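Local coordinates for predicted phosphatase, HAD family (Clostridium acetobutylicum, PDB 3MC1), which probably hydrolyses phosphate esters at a metal-binding aspartate site, as a predicted phosphatase of the haloacid dehalogenase (HAD) superfamily, at residues A[10-13]-A[17-20]; A[25-30]-A[35-40]; A[31-36]-A[70-75]; A[54-57]-A[62-65]; A[75-80]-A[113-118]. One frame throughout, in Å; residues are numbered along the deposited sequence.

Interaction 1 of 5, residues A[10-13]-A[17-20]; sequences DLDG and DSAE. With NA (sodium ion), chain C.
Ser18 OG donates a short hydrogen bond of 2.6 Å to Asp12 OD1, the one polar link between the loop 10-13 and the residues that open helix 19-31. The hydroxyl meets OD1 from above the carboxylate, 42° out of its plane. A chi1 of 40° places OG of Ser18 between its own N and carbonyl carbon and turns it to the loop; although Ser18 sits at the N-cap position, its hydroxyl makes no capping bond and serves Asp12 instead. The second carboxylate oxygen, Asp12 OD2, forms a salt bridge with Lys111 and is hydrogen-bonded to a glycerol, probably left from crystallisation. Held at both oxygens, the carboxylate is probably restrained in its rotation.

The backbone of Asp12 does a separate job: its carbonyl O binds the sodium ion at 2.2 Å. Asp10 OD2 reaches the same ion at 2.1 Å, its CG swung opposite the backbone N (chi1 -179°), while Asp10 OD1 is engaged by Thr109. Water 1 at 2.4 Å and water 2 at 2.2 Å from the sodium, and Asp167 OD1, complete the five ligands. Gly13, next along the loop, turns its backbone past the ion without binding it. Asp10 and Asp12 fit the DxDx(T/V) signature of HAD phosphatases, whose first aspartate is the nucleophile in relatives; the sodium probably marks the usual magnesium position.

The loop leaves the C-terminal end of strand 6-9, which runs between strands 104-109 and 162-166 in the parallel sheet, and Leu11 packs against helix 113-122.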
# COMPACT_ATOMS: atom_id res chain seq x y z
N ASP A 10 0.30 3.90 2.79
CA ASP A 10 0.55 2.69 2.01
C ASP A 10 0.63 3.29 0.60
O ASP A 10 0.35 4.48 0.42
CB ASP A 10 -0.61 1.70 2.11
CG ASP A 10 -0.34 0.43 1.31
OD1 ASP A 10 0.83 -0.02 1.29
OD2 ASP A 10 -1.29 -0.11 0.71
N LEU A 11 1.00 2.49 -0.39
CA LEU A 11 1.13 2.99 -1.76
C LEU A 11 -0.08 2.70 -2.64
O LEU A 11 -0.85 3.60 -2.97
CB LEU A 11 2.41 2.43 -2.40
CG LEU A 11 2.76 2.81 -3.85
CD1 LEU A 11 2.61 4.32 -4.10
CD2 LEU A 11 4.20 2.40 -4.12
N ASP A 12 -0.23 1.44 -3.04
CA ASP A 12 -1.35 1.01 -3.89
C ASP A 12 -2.68 1.21 -3.17
O ASP A 12 -2.85 0.77 -2.04
CB ASP A 12 -1.21 -0.48 -4.26
CG ASP A 12 0.07 -0.77 -5.04
OD1 ASP A 12 0.37 -0.03 -6.00
OD2 ASP A 12 0.76 -1.75 -4.69
N GLY A 13 -3.63 1.86 -3.84
CA GLY A 13 -4.94 2.07 -3.25
C GLY A 13 -5.06 3.24 -2.29
O GLY A 13 -6.14 3.53 -1.77
N ASP A 17 -3.78 4.71 -7.97
CA ASP A 17 -4.82 3.79 -8.44
C ASP A 17 -4.03 2.89 -9.39
O ASP A 17 -3.92 3.18 -10.59
CB ASP A 17 -5.89 4.56 -9.23
CG ASP A 17 -7.02 3.67 -9.70
OD1 ASP A 17 -6.94 2.43 -9.51
OD2 ASP A 17 -7.98 4.21 -10.28
N SER A 18 -3.47 1.82 -8.84
CA SER A 18 -2.63 0.91 -9.61
C SER A 18 -3.26 -0.40 -10.07
O SER A 18 -2.56 -1.28 -10.56
CB SER A 18 -1.39 0.58 -8.78
OG SER A 18 -1.73 0.42 -7.41
N ALA A 19 -4.57 -0.52 -9.92
CA ALA A 19 -5.28 -1.74 -10.28
C ALA A 19 -5.00 -2.30 -11.67
O ALA A 19 -4.79 -3.51 -11.82
CB ALA A 19 -6.77 -1.52 -10.11
N GLU A 20 -4.99 -1.45 -12.69
CA GLU A 20 -4.76 -1.93 -14.05
C GLU A 20 -3.48 -2.74 -14.19
O GLU A 20 -3.51 -3.89 -14.62
CB GLU A 20 -4.73 -0.76 -15.05
CG GLU A 20 -4.10 -1.17 -16.39
CD GLU A 20 -4.15 -0.08 -17.43
OE1 GLU A 20 -4.02 1.11 -17.07
OE2 GLU A 20 -4.30 -0.42 -18.63
NA NA C . -3.16 -0.47 -0.20
O HOH W 1 -4.61 -1.53 -1.75
O HOH W 2 -3.10 -2.03 1.36

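Interaction 2 of 5, residues A[25-30]-A[35-40]; sequences SVKYSL and IQVEDL
Lys27 NZ donates to Val37 O at 3.0 Å, tilted 18° from the carbonyl plane, and Ile35 N gives its hydrogen to Leu30 O, also at 3.0 Å; these two hydrogen bonds join helix 19-31 to the chain folding back along it. On the returning chain, Glu38 OE1 accepts from Asp39 N and from Ser42.

The apolar contacts share out the branches of Val37. Its CG1 meets Leu30 CD1 at 3.9 Å, whereas its CG2 lies against the end of Lys27, only 3.4 Å from CE. The same CE is 3.5 Å from Leu40 CD2, so this one methylene is packed tightly against both valine and leucine. Bends at chi3 (-99°) and chi4 (-74°) curl the chain and bring NZ back to the Val37 carbonyl. Nearer the helix end, Leu30 CB and Ile35 CB touch at 3.9 Å, and both residues also touch Tyr59 of helix 51-59.

The Ile35-to-Leu30 bond is the outer bond of a Schellman motif, which ends the first helix of what is probably the helical cap found in this branch of the HAD superfamily.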
# COMPACT_ATOMS: atom_id res chain seq x y z
N SER A 25 -0.76 -7.97 -14.22
CA SER A 25 0.42 -8.77 -13.89
C SER A 25 -0.02 -10.10 -13.27
O SER A 25 0.58 -11.14 -13.51
CB SER A 25 1.33 -8.01 -12.91
OG SER A 25 1.80 -6.80 -13.48
N VAL A 26 -1.08 -10.06 -12.47
CA VAL A 26 -1.60 -11.27 -11.85
C VAL A 26 -2.20 -12.17 -12.94
O VAL A 26 -1.96 -13.37 -12.95
CB VAL A 26 -2.68 -10.94 -10.80
CG1 VAL A 26 -3.24 -12.22 -10.19
CG2 VAL A 26 -2.08 -10.04 -9.72
N LYS A 27 -2.98 -11.57 -13.84
CA LYS A 27 -3.59 -12.34 -14.92
C LYS A 27 -2.51 -12.98 -15.78
O LYS A 27 -2.63 -14.14 -16.19
CB LYS A 27 -4.47 -11.45 -15.80
CG LYS A 27 -5.09 -12.19 -16.98
CD LYS A 27 -5.67 -11.24 -18.01
CE LYS A 27 -7.17 -11.09 -17.87
NZ LYS A 27 -7.90 -12.30 -18.36
N TYR A 28 -1.44 -12.23 -16.04
CA TYR A 28 -0.33 -12.74 -16.84
C TYR A 28 0.29 -13.94 -16.14
O TYR A 28 0.65 -14.93 -16.78
CB TYR A 28 0.75 -11.67 -17.03
CG TYR A 28 2.03 -12.24 -17.58
CD1 TYR A 28 2.16 -12.54 -18.94
CD2 TYR A 28 3.11 -12.54 -16.74
CE1 TYR A 28 3.31 -13.12 -19.45
CE2 TYR A 28 4.28 -13.12 -17.24
CZ TYR A 28 4.36 -13.41 -18.60
OH TYR A 28 5.49 -14.01 -19.11
N SER A 29 0.43 -13.84 -14.82
CA SER A 29 1.01 -14.91 -14.02
C SER A 29 0.11 -16.14 -13.94
O SER A 29 0.57 -17.27 -14.13
CB SER A 29 1.29 -14.40 -12.60
OG SER A 29 1.78 -15.45 -11.78
N LEU A 30 -1.17 -15.92 -13.66
CA LEU A 30 -2.13 -17.01 -13.54
C LEU A 30 -2.29 -17.77 -14.85
O LEU A 30 -2.41 -18.99 -14.86
CB LEU A 30 -3.49 -16.48 -13.08
CG LEU A 30 -3.54 -15.87 -11.68
CD1 LEU A 30 -4.91 -15.26 -11.44
CD2 LEU A 30 -3.24 -16.94 -10.63
N ILE A 35 -4.58 -20.83 -15.76
CA ILE A 35 -5.71 -20.33 -15.00
C ILE A 35 -6.21 -19.09 -15.73
O ILE A 35 -5.48 -18.12 -15.89
CB ILE A 35 -5.30 -19.94 -13.56
CG1 ILE A 35 -4.74 -21.16 -12.84
CG2 ILE A 35 -6.49 -19.36 -12.82
CD1 ILE A 35 -4.30 -20.88 -11.42
N GLN A 36 -7.45 -19.14 -16.18
CA GLN A 36 -8.01 -18.00 -16.89
C GLN A 36 -8.83 -17.17 -15.92
O GLN A 36 -9.28 -17.68 -14.89
CB GLN A 36 -8.89 -18.50 -18.04
CG GLN A 36 -8.21 -19.51 -18.97
CD GLN A 36 -6.92 -18.99 -19.59
OE1 GLN A 36 -6.91 -17.96 -20.27
NE2 GLN A 36 -5.83 -19.71 -19.37
N VAL A 37 -9.00 -15.89 -16.23
CA VAL A 37 -9.79 -15.01 -15.37
C VAL A 37 -10.75 -14.25 -16.28
O VAL A 37 -10.35 -13.67 -17.29
CB VAL A 37 -8.88 -14.02 -14.57
CG1 VAL A 37 -7.55 -14.69 -14.24
CG2 VAL A 37 -8.66 -12.73 -15.33
N GLU A 38 -12.04 -14.28 -15.93
CA GLU A 38 -13.05 -13.60 -16.75
C GLU A 38 -12.72 -12.12 -16.93
O GLU A 38 -12.61 -11.64 -18.05
CB GLU A 38 -14.45 -13.77 -16.13
CG GLU A 38 -14.71 -12.99 -14.85
CD GLU A 38 -14.03 -13.57 -13.63
OE1 GLU A 38 -12.78 -13.62 -13.60
OE2 GLU A 38 -14.75 -13.97 -12.69
N ASP A 39 -12.57 -11.40 -15.82
CA ASP A 39 -12.24 -9.99 -15.91
C ASP A 39 -11.29 -9.58 -14.79
O ASP A 39 -11.38 -10.06 -13.66
CB ASP A 39 -13.51 -9.14 -15.86
CG ASP A 39 -14.19 -9.17 -14.51
OD1 ASP A 39 -14.39 -10.28 -13.98
OD2 ASP A 39 -14.54 -8.09 -13.99
N LEU A 40 -10.36 -8.69 -15.14
CA LEU A 40 -9.35 -8.19 -14.22
C LEU A 40 -9.92 -7.76 -12.88
O LEU A 40 -9.34 -8.04 -11.83
CB LEU A 40 -8.62 -7.02 -14.87
CG LEU A 40 -7.89 -7.33 -16.18
CD1 LEU A 40 -7.43 -6.04 -16.83
CD2 LEU A 40 -6.72 -8.26 -15.90

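Interaction 3 of 5, residues A[31-36]-A[70-75]; sequences NKFDIQ and IDYYRD
Lys32, first of the touching residues, lays its chain over one face of the Tyr72 ring. Its CB stands 4.1 Å from the centroid of the Tyr72 ring, a CH-pi contact 27° off the normal, and CG follows over the rim of the same ring. Bends at chi2 (-59°) and chi4 fold the chain back, bringing NZ of Lys32 to 4.5 Å from the Tyr72 centroid in an off-centre cation-pi contact. The ammonium group is also hydrogen-bonded to the hydroxyl of Tyr28, one turn earlier.

Phe33 meets the same tyrosine at its rim. Phe33 CE2 lies near the Tyr72 plane, 3.8 Å from Tyr72 CD2, and Phe33 CZ is equally far from Tyr72 CE2. The pair is an offset edge-to-face one, the tyrosine edge directed to the phenylalanine face, with centroids 5.6 Å apart. Phe33 further packs on Val68 and Ala69 of helix 63-81 and meets the ring of Phe61.

Asp34, with positive phi, is the C-prime residue of the Schellman motif ending helix 19-31; its N bonds weakly to Asn31 O across a type I turn. The turn leads Ile35 and Gln36 away from helix 63-81.

One tyrosine thus receives a lysine on a face and a phenylalanine at its rim. Asp75 OD2, also near the Tyr72 plane, stands 5.0 Å from Lys32 NZ without contact; its negative charge may add a weak attraction for the ammonium group, whose hydrogen-bond partner is Tyr28, at a partly solvent-accessible surface.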
# COMPACT_ATOMS: atom_id res chain seq x y z
N ASN A 31 -2.30 -17.03 -15.96
CA ASN A 31 -2.44 -17.64 -17.28
C ASN A 31 -1.30 -18.61 -17.58
O ASN A 31 -1.45 -19.52 -18.40
CB ASN A 31 -2.49 -16.55 -18.36
CG ASN A 31 -3.82 -15.81 -18.38
OD1 ASN A 31 -4.66 -16.01 -17.50
ND2 ASN A 31 -4.00 -14.95 -19.37
N LYS A 32 -0.16 -18.41 -16.92
CA LYS A 32 0.99 -19.29 -17.09
C LYS A 32 0.71 -20.62 -16.39
O LYS A 32 1.40 -21.61 -16.61
CB LYS A 32 2.24 -18.66 -16.48
CG LYS A 32 2.78 -17.46 -17.23
CD LYS A 32 3.11 -17.83 -18.66
CE LYS A 32 3.95 -16.76 -19.31
NZ LYS A 32 5.24 -16.63 -18.59
N PHE A 33 -0.31 -20.62 -15.53
CA PHE A 33 -0.69 -21.82 -14.80
C PHE A 33 -1.97 -22.35 -15.44
O PHE A 33 -2.67 -23.20 -14.88
CB PHE A 33 -0.94 -21.49 -13.33
CG PHE A 33 0.31 -21.09 -12.59
CD1 PHE A 33 1.25 -22.04 -12.22
CD2 PHE A 33 0.56 -19.76 -12.27
CE1 PHE A 33 2.42 -21.68 -11.55
CE2 PHE A 33 1.72 -19.38 -11.60
CZ PHE A 33 2.65 -20.34 -11.24
N ASP A 34 -2.25 -21.82 -16.63
CA ASP A 34 -3.44 -22.18 -17.40
C ASP A 34 -4.71 -21.81 -16.65
O ASP A 34 -5.77 -22.39 -16.87
CB ASP A 34 -3.41 -23.67 -17.75
CG ASP A 34 -2.27 -24.02 -18.69
OD1 ASP A 34 -1.11 -24.09 -18.24
OD2 ASP A 34 -2.53 -24.22 -19.89
N ILE A 35 -4.58 -20.83 -15.76
CA ILE A 35 -5.71 -20.33 -15.00
C ILE A 35 -6.21 -19.09 -15.73
O ILE A 35 -5.48 -18.12 -15.89
CB ILE A 35 -5.30 -19.94 -13.56
CG1 ILE A 35 -4.74 -21.16 -12.84
CG2 ILE A 35 -6.49 -19.36 -12.82
CD1 ILE A 35 -4.30 -20.88 -11.42
N GLN A 36 -7.45 -19.14 -16.18
CA GLN A 36 -8.01 -18.00 -16.89
C GLN A 36 -8.83 -17.17 -15.92
O GLN A 36 -9.28 -17.68 -14.89
CB GLN A 36 -8.89 -18.50 -18.04
CG GLN A 36 -8.21 -19.51 -18.97
CD GLN A 36 -6.92 -18.99 -19.59
OE1 GLN A 36 -6.91 -17.96 -20.27
NE2 GLN A 36 -5.83 -19.71 -19.37
N ILE A 70 4.93 -15.29 -8.31
CA ILE A 70 5.36 -13.92 -8.05
C ILE A 70 6.37 -13.49 -9.11
O ILE A 70 6.35 -12.36 -9.59
CB ILE A 70 5.98 -13.79 -6.63
CG1 ILE A 70 4.87 -13.89 -5.58
CG2 ILE A 70 6.74 -12.48 -6.49
CD1 ILE A 70 5.37 -13.95 -4.13
N ASP A 71 7.25 -14.41 -9.50
CA ASP A 71 8.24 -14.09 -10.52
C ASP A 71 7.61 -13.81 -11.88
O ASP A 71 8.05 -12.89 -12.58
CB ASP A 71 9.27 -15.22 -10.64
CG ASP A 71 10.20 -15.27 -9.45
OD1 ASP A 71 10.56 -14.19 -8.95
OD2 ASP A 71 10.58 -16.38 -9.03
N TYR A 72 6.59 -14.57 -12.26
CA TYR A 72 5.92 -14.33 -13.54
C TYR A 72 5.27 -12.95 -13.48
O TYR A 72 5.33 -12.17 -14.43
CB TYR A 72 4.82 -15.36 -13.82
CG TYR A 72 5.31 -16.76 -14.10
CD1 TYR A 72 6.46 -16.99 -14.85
CD2 TYR A 72 4.59 -17.86 -13.63
CE1 TYR A 72 6.89 -18.28 -15.13
CE2 TYR A 72 5.01 -19.16 -13.91
CZ TYR A 72 6.16 -19.36 -14.66
OH TYR A 72 6.59 -20.65 -14.92
N TYR A 73 4.63 -12.68 -12.36
CA TYR A 73 3.97 -11.40 -12.13
C TYR A 73 4.98 -10.29 -12.40
O TYR A 73 4.70 -9.35 -13.15
CB TYR A 73 3.49 -11.35 -10.68
CG TYR A 73 3.02 -9.99 -10.19
CD1 TYR A 73 1.67 -9.73 -10.02
CD2 TYR A 73 3.94 -8.99 -9.83
CE1 TYR A 73 1.23 -8.51 -9.50
CE2 TYR A 73 3.51 -7.77 -9.31
CZ TYR A 73 2.16 -7.54 -9.14
OH TYR A 73 1.71 -6.36 -8.59
N ARG A 74 6.16 -10.41 -11.81
CA ARG A 74 7.19 -9.39 -11.97
C ARG A 74 7.76 -9.24 -13.37
O ARG A 74 8.15 -8.14 -13.74
CB ARG A 74 8.32 -9.63 -10.96
CG ARG A 74 7.87 -9.31 -9.54
CD ARG A 74 8.89 -9.72 -8.51
NE ARG A 74 8.43 -9.43 -7.15
CZ ARG A 74 9.07 -9.82 -6.05
NH1 ARG A 74 10.18 -10.53 -6.16
NH2 ARG A 74 8.60 -9.51 -4.85
N ASP A 75 7.79 -10.32 -14.15
CA ASP A 75 8.28 -10.24 -15.52
C ASP A 75 7.49 -9.17 -16.26
O ASP A 75 8.04 -8.43 -17.07
CB ASP A 75 8.09 -11.57 -16.27
CG ASP A 75 8.82 -12.72 -15.63
OD1 ASP A 75 9.93 -12.51 -15.10
OD2 ASP A 75 8.28 -13.85 -15.67

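Interaction 4 of 5, residues A[54-57]-A[62-65]; sequences SFME and DEET
The CA atoms of Met56 and Asp62 come within 6.0 Å where helix 51-59 ends and a short connection starts helix 63-81. This is a helix-loop-helix corner, probably of the helical cap, and its second helix begins with Asp62 as N-cap.

Met56, modelled as selenomethionine, carries the contact. The chain first runs straight out (chi2 -178°), then bends at chi3 (78°), so that the methyl CE comes to rest against the peptide joining Asp62 to Glu63. CE is 3.7 Å from Glu63 N and 4.0 Å from Asp62 C. The selenium lies alongside the end of Glu63, with SE 4.2 Å from OE1, a loose approach. The other carboxylate oxygen of that glutamate, OE2, forms a salt bridge with Lys52 of helix 51-59, a second tie between the two helices. Met56 also touches Ala66, one turn into helix 63-81. The neighbouring Phe55 ring packs instead on Ala66, Ala69 and Ile70 of helix 63-81.

The side chain of Asp62 points away from helix 51-59 and turns to its own helix, where the first N-H groups gather; their partial positive charge would probably stabilise its carboxylate. One oxygen does the capping, taking two bonds from a single residue. Thr65 N reaches Asp62 OD1 at 2.7 Å, nearly along the C-O axis, and Thr65 OG1 donates to the same Asp62 OD1 at 2.9 Å from above the carboxylate plane, 50° out of it.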
# COMPACT_ATOMS: atom_id res chain seq x y z
N SER A 54 -1.65 -13.65 -1.11
CA SER A 54 -2.77 -13.70 -2.04
C SER A 54 -2.78 -14.92 -2.96
O SER A 54 -3.82 -15.55 -3.13
CB SER A 54 -2.82 -12.41 -2.88
OG SER A 54 -3.09 -11.27 -2.07
N PHE A 55 -1.64 -15.26 -3.56
CA PHE A 55 -1.59 -16.43 -4.44
C PHE A 55 -1.89 -17.70 -3.66
O PHE A 55 -2.57 -18.61 -4.14
CB PHE A 55 -0.22 -16.54 -5.12
CG PHE A 55 -0.08 -15.67 -6.35
CD1 PHE A 55 -0.95 -15.81 -7.42
CD2 PHE A 55 0.94 -14.71 -6.43
CE1 PHE A 55 -0.82 -15.02 -8.56
CE2 PHE A 55 1.09 -13.92 -7.57
CZ PHE A 55 0.21 -14.07 -8.64
N MSE A 56 -1.38 -17.77 -2.43
CA MSE A 56 -1.61 -18.94 -1.58
C MSE A 56 -3.06 -19.04 -1.13
O MSE A 56 -3.65 -20.11 -1.16
CB MSE A 56 -0.69 -18.88 -0.36
CG MSE A 56 0.77 -19.06 -0.68
SE MSE A 56 1.88 -19.04 0.89
CE MSE A 56 1.53 -20.85 1.51
N GLU A 57 -3.64 -17.91 -0.74
CA GLU A 57 -5.02 -17.87 -0.27
C GLU A 57 -6.07 -18.05 -1.36
O GLU A 57 -7.01 -18.82 -1.19
CB GLU A 57 -5.29 -16.54 0.45
CG GLU A 57 -6.61 -16.51 1.21
CD GLU A 57 -6.97 -15.11 1.69
OE1 GLU A 57 -6.06 -14.37 2.13
OE2 GLU A 57 -8.17 -14.75 1.64
N ASP A 62 1.39 -23.39 -2.79
CA ASP A 62 2.22 -23.56 -1.61
C ASP A 62 3.28 -22.48 -1.69
O ASP A 62 3.32 -21.71 -2.66
CB ASP A 62 2.87 -24.96 -1.55
CG ASP A 62 3.75 -25.28 -2.75
OD1 ASP A 62 4.36 -24.36 -3.33
OD2 ASP A 62 3.84 -26.47 -3.11
N GLU A 63 4.13 -22.41 -0.68
CA GLU A 63 5.19 -21.40 -0.62
C GLU A 63 5.97 -21.28 -1.93
O GLU A 63 6.00 -20.21 -2.54
CB GLU A 63 6.15 -21.75 0.51
CG GLU A 63 7.05 -20.61 0.96
CD GLU A 63 6.30 -19.57 1.77
OE1 GLU A 63 5.57 -19.96 2.72
OE2 GLU A 63 6.45 -18.37 1.48
N GLU A 64 6.59 -22.38 -2.35
CA GLU A 64 7.40 -22.39 -3.57
C GLU A 64 6.64 -22.07 -4.86
O GLU A 64 7.17 -21.38 -5.74
CB GLU A 64 8.10 -23.75 -3.71
CG GLU A 64 7.17 -24.92 -4.00
CD GLU A 64 7.88 -26.26 -4.03
OE1 GLU A 64 8.90 -26.39 -4.76
OE2 GLU A 64 7.42 -27.19 -3.33
N THR A 65 5.41 -22.56 -4.98
CA THR A 65 4.61 -22.30 -6.18
C THR A 65 4.19 -20.83 -6.25
O THR A 65 4.13 -20.24 -7.33
CB THR A 65 3.34 -23.16 -6.22
OG1 THR A 65 3.69 -24.55 -6.11
CG2 THR A 65 2.60 -22.95 -7.53

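Interaction 5 of 5, residues A[75-80]-A[113-118]; sequences DYFKAK and TVFSKQ
At what is probably the seam between the helical cap and the Rossmann-like core, Phe77 of helix 63-81 meets Phe115 of helix 113-122. The two rings form an edge-to-face pair, their centroids 5.2 Å apart and their planes at 65°. The edge of Phe77 does the pointing: its CD2 stands over one face of the Phe115 ring, displaced to the rim. Phe77 CE2 touches both CD2 and CG of Phe115, each at 3.8 Å. In the reverse sense, Phe115 CB lies in the plane of the Phe77 ring, 3.9 Å from its CE2. Phe77 is swung out with CG opposite its backbone N (chi1 -173°), which carries the ring across to the other helix.

Helix 113-122 follows strand 104-109, as expected in the alternating beta-alpha order of the HAD core, whereas helix 63-81 probably belongs to the cap. The contact therefore probably bridges the two parts, with the side chain of Phe77 about 12 Å from the sodium ion. On the cap side the Phe77 ring meets that of Tyr73, their planes at about 20°, and touches Ser25 of helix 19-31; on the core side it touches Lys111.

The far face of the Phe115 ring is covered by its neighbour Val114, whose CG1 sits 4.0 Å above the plane. Lys78 contributes only the start of its chain, CB lying 4.0 Å from Phe115 CE1 before the extended remainder leads away. Gln118 NE2 lies in the plane at the edge of the Phe115 ring and bonds weakly to Val114 O.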
# COMPACT_ATOMS: atom_id res chain seq x y z
N ASP A 75 7.79 -10.32 -14.15
CA ASP A 75 8.28 -10.24 -15.52
C ASP A 75 7.49 -9.17 -16.26
O ASP A 75 8.04 -8.43 -17.07
CB ASP A 75 8.09 -11.57 -16.27
CG ASP A 75 8.82 -12.72 -15.63
OD1 ASP A 75 9.93 -12.51 -15.10
OD2 ASP A 75 8.28 -13.85 -15.67
N TYR A 76 6.19 -9.12 -15.97
CA TYR A 76 5.31 -8.15 -16.60
C TYR A 76 5.23 -6.82 -15.84
O TYR A 76 5.20 -5.75 -16.44
CB TYR A 76 3.90 -8.73 -16.73
CG TYR A 76 2.92 -7.78 -17.37
CD1 TYR A 76 2.80 -7.70 -18.77
CD2 TYR A 76 2.15 -6.91 -16.60
CE1 TYR A 76 1.93 -6.78 -19.36
CE2 TYR A 76 1.28 -6.00 -17.18
CZ TYR A 76 1.17 -5.93 -18.56
OH TYR A 76 0.30 -5.03 -19.12
N PHE A 77 5.16 -6.90 -14.51
CA PHE A 77 5.05 -5.70 -13.69
C PHE A 77 6.25 -4.76 -13.77
O PHE A 77 6.09 -3.55 -13.91
CB PHE A 77 4.82 -6.06 -12.23
CG PHE A 77 4.53 -4.87 -11.36
CD1 PHE A 77 3.26 -4.32 -11.33
CD2 PHE A 77 5.55 -4.27 -10.61
CE1 PHE A 77 3.00 -3.18 -10.56
CE2 PHE A 77 5.29 -3.13 -9.84
CZ PHE A 77 4.01 -2.59 -9.82
N LYS A 78 7.45 -5.32 -13.66
CA LYS A 78 8.64 -4.49 -13.68
C LYS A 78 8.79 -3.66 -14.95
O LYS A 78 9.39 -2.58 -14.93
CB LYS A 78 9.89 -5.36 -13.53
CG LYS A 78 10.20 -6.18 -14.78
CD LYS A 78 11.31 -7.18 -14.54
CE LYS A 78 11.66 -7.94 -15.82
NZ LYS A 78 12.71 -8.97 -15.58
N ALA A 79 8.22 -4.14 -16.05
CA ALA A 79 8.38 -3.46 -17.33
C ALA A 79 7.15 -2.77 -17.90
O ALA A 79 7.27 -1.85 -18.71
CB ALA A 79 8.93 -4.45 -18.38
N LYS A 80 5.97 -3.21 -17.48
CA LYS A 80 4.75 -2.61 -18.00
C LYS A 80 3.75 -2.30 -16.91
O LYS A 80 3.22 -1.19 -16.85
CB LYS A 80 4.08 -3.56 -19.01
CG LYS A 80 4.86 -3.77 -20.28
CD LYS A 80 4.15 -3.13 -21.46
CE LYS A 80 2.74 -3.68 -21.65
NZ LYS A 80 2.07 -3.03 -22.80
N THR A 113 10.22 -2.34 -2.20
CA THR A 113 10.80 -1.00 -2.16
C THR A 113 11.34 -0.55 -3.52
O THR A 113 11.19 0.62 -3.90
CB THR A 113 11.99 -0.93 -1.17
OG1 THR A 113 11.60 -1.50 0.08
CG2 THR A 113 12.42 0.50 -0.96
N VAL A 114 11.96 -1.46 -4.25
CA VAL A 114 12.53 -1.11 -5.54
C VAL A 114 11.48 -0.61 -6.52
O VAL A 114 11.70 0.37 -7.23
CB VAL A 114 13.30 -2.31 -6.15
CG1 VAL A 114 12.39 -3.52 -6.26
CG2 VAL A 114 13.88 -1.92 -7.51
N PHE A 115 10.33 -1.28 -6.55
CA PHE A 115 9.24 -0.86 -7.43
C PHE A 115 8.57 0.42 -6.90
O PHE A 115 8.26 1.31 -7.67
CB PHE A 115 8.16 -1.94 -7.54
CG PHE A 115 8.65 -3.25 -8.12
CD1 PHE A 115 9.63 -3.26 -9.11
CD2 PHE A 115 8.10 -4.45 -7.69
CE1 PHE A 115 10.05 -4.46 -9.68
CE2 PHE A 115 8.52 -5.66 -8.26
CZ PHE A 115 9.49 -5.67 -9.25
N SER A 116 8.35 0.48 -5.59
CA SER A 116 7.70 1.64 -4.99
C SER A 116 8.47 2.93 -5.26
O SER A 116 7.88 3.97 -5.54
CB SER A 116 7.56 1.43 -3.48
OG SER A 116 6.92 0.19 -3.21
N LYS A 117 9.80 2.86 -5.19
CA LYS A 117 10.64 4.01 -5.46
C LYS A 117 10.54 4.44 -6.93
O LYS A 117 10.36 5.62 -7.23
CB LYS A 117 12.09 3.68 -5.09
CG LYS A 117 13.02 4.87 -5.09
CD LYS A 117 14.41 4.47 -4.66
CE LYS A 117 15.16 5.67 -4.11
NZ LYS A 117 14.48 6.19 -2.88
N GLN A 118 10.64 3.47 -7.85
CA GLN A 118 10.56 3.76 -9.28
C GLN A 118 9.24 4.42 -9.62
O GLN A 118 9.19 5.34 -10.42
CB GLN A 118 10.64 2.48 -10.12
CG GLN A 118 11.96 1.79 -10.15
CD GLN A 118 11.92 0.59 -11.08
OE1 GLN A 118 11.85 0.74 -12.31
NE2 GLN A 118 11.93 -0.61 -10.50

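How the interactions relate
From the N terminus, interaction 1 closes a loop with three residues between its segments, within the connection from strand 6-9 to helix 19-31, at the metal site. Interaction 2 then closes the turn after that same helix. Residues 35-36 of its second segment also belong to interaction 3, which ties this turn to helix 63-81; the long excursion so closed encloses interaction 4, the corner between helices 51-59 and 63-81. Interaction 5 starts at Asp75, where interaction 3 ends, and joins helix 63-81 to helix 113-122 of the core. Leu11 packs on Ser116, linking interactions 1 and 5, while Phe55 touches Leu30 and Ile70, bringing the helices of interactions 2, 3 and 4 together.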